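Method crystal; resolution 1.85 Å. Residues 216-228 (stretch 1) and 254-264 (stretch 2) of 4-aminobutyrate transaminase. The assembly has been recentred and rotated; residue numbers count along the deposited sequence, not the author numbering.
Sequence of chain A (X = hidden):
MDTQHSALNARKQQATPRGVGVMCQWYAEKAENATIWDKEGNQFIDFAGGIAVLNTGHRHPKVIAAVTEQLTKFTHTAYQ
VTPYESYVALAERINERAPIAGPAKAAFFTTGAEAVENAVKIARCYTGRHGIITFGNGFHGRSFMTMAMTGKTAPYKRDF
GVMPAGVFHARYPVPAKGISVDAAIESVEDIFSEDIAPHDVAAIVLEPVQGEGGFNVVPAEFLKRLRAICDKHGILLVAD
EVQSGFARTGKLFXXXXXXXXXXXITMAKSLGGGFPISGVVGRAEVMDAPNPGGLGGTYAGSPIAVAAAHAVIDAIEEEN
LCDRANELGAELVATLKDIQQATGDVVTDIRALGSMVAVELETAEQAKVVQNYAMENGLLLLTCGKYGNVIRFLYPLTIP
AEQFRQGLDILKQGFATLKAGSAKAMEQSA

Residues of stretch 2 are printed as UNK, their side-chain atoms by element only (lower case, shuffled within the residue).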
# COMPACT_ATOMS: atom_id res chain seq x y z
N ASN A 216 -13.03 7.78 26.88
CA ASN A 216 -14.10 6.82 26.73
C ASN A 216 -13.67 5.49 27.33
O ASN A 216 -12.73 4.86 26.80
CB ASN A 216 -14.37 6.66 25.22
CG ASN A 216 -14.68 8.02 24.59
OD1 ASN A 216 -15.46 8.79 25.16
ND2 ASN A 216 -14.03 8.34 23.47
N VAL A 217 -14.41 5.01 28.34
CA VAL A 217 -14.04 3.79 29.07
C VAL A 217 -14.70 2.60 28.39
O VAL A 217 -15.91 2.62 28.16
CB VAL A 217 -14.46 3.88 30.56
CG1 VAL A 217 -14.18 2.58 31.24
CG2 VAL A 217 -13.67 4.98 31.24
N VAL A 218 -13.91 1.58 28.04
CA VAL A 218 -14.46 0.44 27.27
C VAL A 218 -15.39 -0.36 28.17
O VAL A 218 -15.04 -0.65 29.32
CB VAL A 218 -13.34 -0.44 26.70
CG1 VAL A 218 -12.59 -1.25 27.76
CG2 VAL A 218 -13.93 -1.41 25.64
N PRO A 219 -16.60 -0.72 27.72
CA PRO A 219 -17.42 -1.61 28.53
C PRO A 219 -16.80 -3.00 28.61
O PRO A 219 -16.25 -3.50 27.62
CB PRO A 219 -18.77 -1.63 27.79
CG PRO A 219 -18.81 -0.35 27.00
CD PRO A 219 -17.34 -0.10 26.60
N ALA A 220 -16.90 -3.63 29.80
CA ALA A 220 -16.41 -5.01 29.96
C ALA A 220 -17.01 -5.95 28.91
O ALA A 220 -16.32 -6.83 28.39
CB ALA A 220 -16.74 -5.56 31.37
N GLU A 221 -18.30 -5.80 28.61
CA GLU A 221 -18.93 -6.71 27.64
C GLU A 221 -18.27 -6.58 26.27
O GLU A 221 -18.15 -7.57 25.52
CB GLU A 221 -20.43 -6.41 27.54
CG GLU A 221 -21.18 -7.27 26.48
CD GLU A 221 -22.50 -6.63 26.06
OE1 GLU A 221 -22.92 -5.60 26.65
OE2 GLU A 221 -23.12 -7.15 25.11
N PHE A 222 -17.82 -5.38 25.93
CA PHE A 222 -17.18 -5.24 24.63
C PHE A 222 -15.84 -5.98 24.60
O PHE A 222 -15.55 -6.68 23.63
CB PHE A 222 -16.99 -3.76 24.28
CG PHE A 222 -16.40 -3.57 22.86
CD1 PHE A 222 -17.17 -3.79 21.74
CD2 PHE A 222 -15.08 -3.24 22.69
CE1 PHE A 222 -16.64 -3.64 20.49
CE2 PHE A 222 -14.55 -3.05 21.44
CZ PHE A 222 -15.33 -3.26 20.33
N LEU A 223 -15.02 -5.84 25.66
CA LEU A 223 -13.78 -6.60 25.74
C LEU A 223 -14.00 -8.10 25.67
O LEU A 223 -13.24 -8.80 24.99
CB LEU A 223 -13.02 -6.28 27.03
CG LEU A 223 -12.11 -5.07 27.02
CD1 LEU A 223 -11.33 -5.00 28.33
CD2 LEU A 223 -11.13 -5.03 25.81
N LYS A 224 -15.01 -8.60 26.40
CA LYS A 224 -15.17 -10.05 26.36
C LYS A 224 -15.66 -10.50 24.99
O LYS A 224 -15.18 -11.48 24.44
CB LYS A 224 -16.17 -10.51 27.42
CG LYS A 224 -15.79 -10.06 28.84
CD LYS A 224 -16.87 -10.35 29.91
CE LYS A 224 -16.90 -9.31 31.07
NZ LYS A 224 -16.16 -9.69 32.30
N ARG A 225 -16.56 -9.80 24.35
CA ARG A 225 -16.96 -10.18 23.00
C ARG A 225 -15.81 -10.04 21.99
O ARG A 225 -15.61 -10.88 21.17
CB ARG A 225 -18.20 -9.46 22.59
CG ARG A 225 -19.39 -10.00 23.34
CD ARG A 225 -20.62 -9.18 23.15
NE ARG A 225 -21.13 -9.25 21.81
CZ ARG A 225 -22.10 -8.49 21.37
NH1 ARG A 225 -22.68 -7.64 22.16
NH2 ARG A 225 -22.49 -8.59 20.14
N LEU A 226 -15.07 -8.96 22.11
CA LEU A 226 -13.90 -8.82 21.24
C LEU A 226 -12.90 -9.95 21.47
O LEU A 226 -12.30 -10.46 20.52
CB LEU A 226 -13.23 -7.46 21.50
CG LEU A 226 -12.35 -6.90 20.38
CD1 LEU A 226 -13.16 -6.79 19.09
CD2 LEU A 226 -11.86 -5.54 20.83
N ARG A 227 -12.64 -10.30 22.72
CA ARG A 227 -11.75 -11.41 23.02
C ARG A 227 -12.23 -12.70 22.36
O ARG A 227 -11.43 -13.45 21.75
CB ARG A 227 -11.67 -11.57 24.56
CG ARG A 227 -10.79 -12.74 25.10
CD ARG A 227 -9.29 -12.39 24.97
NE ARG A 227 -8.73 -12.90 23.70
CZ ARG A 227 -7.47 -12.67 23.33
NH1 ARG A 227 -6.63 -11.94 24.10
NH2 ARG A 227 -7.03 -13.18 22.20
N ALA A 228 -13.52 -12.99 22.44
CA ALA A 228 -14.02 -14.22 21.83
C ALA A 228 -13.85 -14.19 20.30
O ALA A 228 -13.52 -15.22 19.68
CB ALA A 228 -15.49 -14.44 22.21
N UNK A 254 -5.17 -0.10 33.25
CA UNK A 254 -6.63 -0.09 33.10
C UNK A 254 -7.16 -1.51 32.87
O UNK A 254 -8.25 -1.85 33.30
c UNK A 254 -7.02 0.81 31.93
N UNK A 255 -6.38 -2.35 32.18
CA UNK A 255 -6.83 -3.71 31.90
C UNK A 255 -6.99 -4.50 33.19
O UNK A 255 -7.68 -5.52 33.21
s UNK A 255 -7.46 -4.15 28.76
c UNK A 255 -7.62 -5.95 28.86
c UNK A 255 -5.83 -3.95 29.52
c UNK A 255 -5.83 -4.41 30.98
N UNK A 256 -6.39 -4.02 34.30
CA UNK A 256 -6.59 -4.72 35.57
C UNK A 256 -8.01 -4.65 36.07
O UNK A 256 -8.35 -5.41 36.97
n UNK A 256 -4.10 -5.98 36.46
o UNK A 256 -3.30 -3.89 36.56
c UNK A 256 -5.69 -4.18 36.67
c UNK A 256 -4.25 -4.66 36.52
N UNK A 257 -8.82 -3.75 35.54
CA UNK A 257 -10.24 -3.71 35.92
C UNK A 257 -11.08 -4.78 35.24
O UNK A 257 -12.28 -4.86 35.52
c UNK A 257 -10.18 -1.18 36.25
n UNK A 257 -10.69 -0.57 37.38
c UNK A 257 -10.85 -2.35 35.58
c UNK A 257 -9.88 0.43 37.74
n UNK A 257 -8.90 0.50 36.85
c UNK A 257 -9.05 -0.51 35.93
N UNK A 258 -10.50 -5.57 34.34
CA UNK A 258 -11.28 -6.44 33.47
C UNK A 258 -10.81 -7.88 33.61
O UNK A 258 -9.64 -8.14 33.89
c UNK A 258 -11.66 -4.56 31.79
c UNK A 258 -13.02 -4.31 31.45
c UNK A 258 -10.82 -3.49 31.89
c UNK A 258 -11.15 -5.98 32.01
c UNK A 258 -13.46 -3.01 31.25
c UNK A 258 -11.26 -2.21 31.68
o UNK A 258 -13.01 -0.70 31.22
c UNK A 258 -12.57 -1.97 31.40
N UNK A 259 -11.77 -8.79 33.44
CA UNK A 259 -11.51 -10.23 33.40
C UNK A 259 -10.75 -10.60 32.13
O UNK A 259 -9.92 -11.52 32.13
c UNK A 259 -13.47 -11.11 34.80
c UNK A 259 -14.55 -12.19 34.80
c UNK A 259 -12.84 -11.00 33.42
o UNK A 259 -15.27 -12.27 35.82
o UNK A 259 -14.66 -12.96 33.79
N UNK A 260 -11.14 -9.97 31.04
CA UNK A 260 -10.53 -10.27 29.75
C UNK A 260 -9.08 -9.85 29.77
O UNK A 260 -8.75 -8.74 30.21
o UNK A 260 -12.68 -9.81 28.68
c UNK A 260 -10.65 -9.80 27.26
c UNK A 260 -11.27 -9.50 28.64
N UNK A 261 -8.21 -10.69 29.20
CA UNK A 261 -6.80 -10.36 29.08
C UNK A 261 -6.38 -10.16 27.62
O UNK A 261 -6.76 -10.92 26.72
n UNK A 261 -6.11 -12.25 33.80
c UNK A 261 -5.95 -11.47 29.67
c UNK A 261 -5.52 -13.26 32.90
c UNK A 261 -5.97 -11.51 31.20
c UNK A 261 -4.99 -12.57 31.67
N UNK A 262 -5.56 -9.15 27.41
CA UNK A 262 -4.93 -8.87 26.12
C UNK A 262 -3.69 -9.74 25.94
O UNK A 262 -3.08 -10.19 26.92
c UNK A 262 -4.52 -7.40 26.07
N UNK A 263 -3.31 -9.97 24.68
CA UNK A 263 -2.11 -10.74 24.40
C UNK A 263 -0.86 -9.89 24.53
O UNK A 263 0.21 -10.43 24.82
c UNK A 263 -2.16 -11.28 22.96
o UNK A 263 -3.20 -13.38 23.18
o UNK A 263 -4.37 -11.78 22.16
c UNK A 263 -3.33 -12.21 22.75
N UNK A 264 -0.98 -8.59 24.20
CA UNK A 264 0.09 -7.60 24.22
C UNK A 264 -0.42 -6.31 24.87
O UNK A 264 -1.57 -5.91 24.66
c UNK A 264 1.21 -8.22 20.50
c UNK A 264 2.61 -8.68 22.54
c UNK A 264 1.13 -8.44 22.02
c UNK A 264 0.58 -7.26 22.79
O HOH W 1 -13.98 -7.90 30.29
O HOH W 2 -14.50 -7.86 32.81

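Position 254 carries a single side-chain carbon, CB, and lies out of reach of stretch 1; one carbon means Ala254, a compact residue for a buried place at the start of a 3-10 segment. Position 255 has an unbranched chain of two carbons, a sulfur and a last carbon, and that last carbon lies 3.9 Å from Leu223 CD1; this is methionine. The flexible thioether of Met255 bends its end nearer to stretch 1 than its CB direction suggests, and the contact of CE with Leu223 is purely apolar.

Position 256 has two carbons, the second bearing one oxygen and one nitrogen: an amide, Asn256, without contact here. At position 257 one carbon leads to a five-membered ring of three carbons and two nitrogens, also out of reach: the imidazole of His257. Its backbone N bonds to Ala254 O at 3.0 Å, helping to close the 3-10 turn.

Position 258 shows one carbon, then a six-carbon ring with an oxygen at its far end, and it points toward stretch 1. The oxygen lies 2.8 Å from Val218 O. This is Tyr258: its OH donates a hydrogen bond to Val218 O, just ahead of the helix, while its ring offers an apolar surface. Leu223 CD1 sits over one face, 3.8 Å from the ring centroid, in a CH-pi contact; Ala220 CA approaches the edge, 3.8 Å from Tyr258 CD1. A tyrosine thus meets both polar and apolar demands with one rigid group.

Position 259 has three carbons, the third carrying two oxygens, one of them 3.9 Å from Lys224 NZ: a carboxylate, Glu259. It is exposed, and its OE1 forms a long salt bridge with Lys224 NZ. A water adds a link, accepting from both Lys224 NZ (2.5 Å) and Glu259 N (3.0 Å).

At position 260 the first carbon carries one oxygen, 3.1 Å from Lys224 CG, and one carbon, 3.4 Å from Arg227 CB, the branched pattern of threonine. Thr260 is buried, and its small forked side chain serves two needs: the methyl CG2 packs on the helix, while the hydroxyl shares a water with the helix backbone, at 2.8 Å from Thr260 OG1 and 3.2 Å from Ala220 O.

Position 261 has four carbons in a row ending in nitrogen: Lys261. Its CB points away and the chain is exposed, so its main contribution is backbone, with O accepting from Arg227 NH1 at 2.8 Å. Position 262, with one carbon directed away, is Ala262, whose CA lies 4.0 Å from Arg227 NH1.

Position 263 has two carbons, the second bearing two oxygens, one of them 3.0 Å from both Arg227 NH1 and Arg227 NH2. This is Asp263, a short carboxylate whose OD2 accepts from both nitrogens in a salt bridge. Position 264 has four carbons forked at the second, out of reach: Leu264.

The contact follows the helix. Near its start, Tyr258 combines hydrogen bonding with packing; Thr260 packs against Leu223, Lys224 and Arg227; the Arg227 guanidinium gathers a carbonyl and a carboxylate at its edge.

Stretch 2, residues 254-264: AMNHYETKADL
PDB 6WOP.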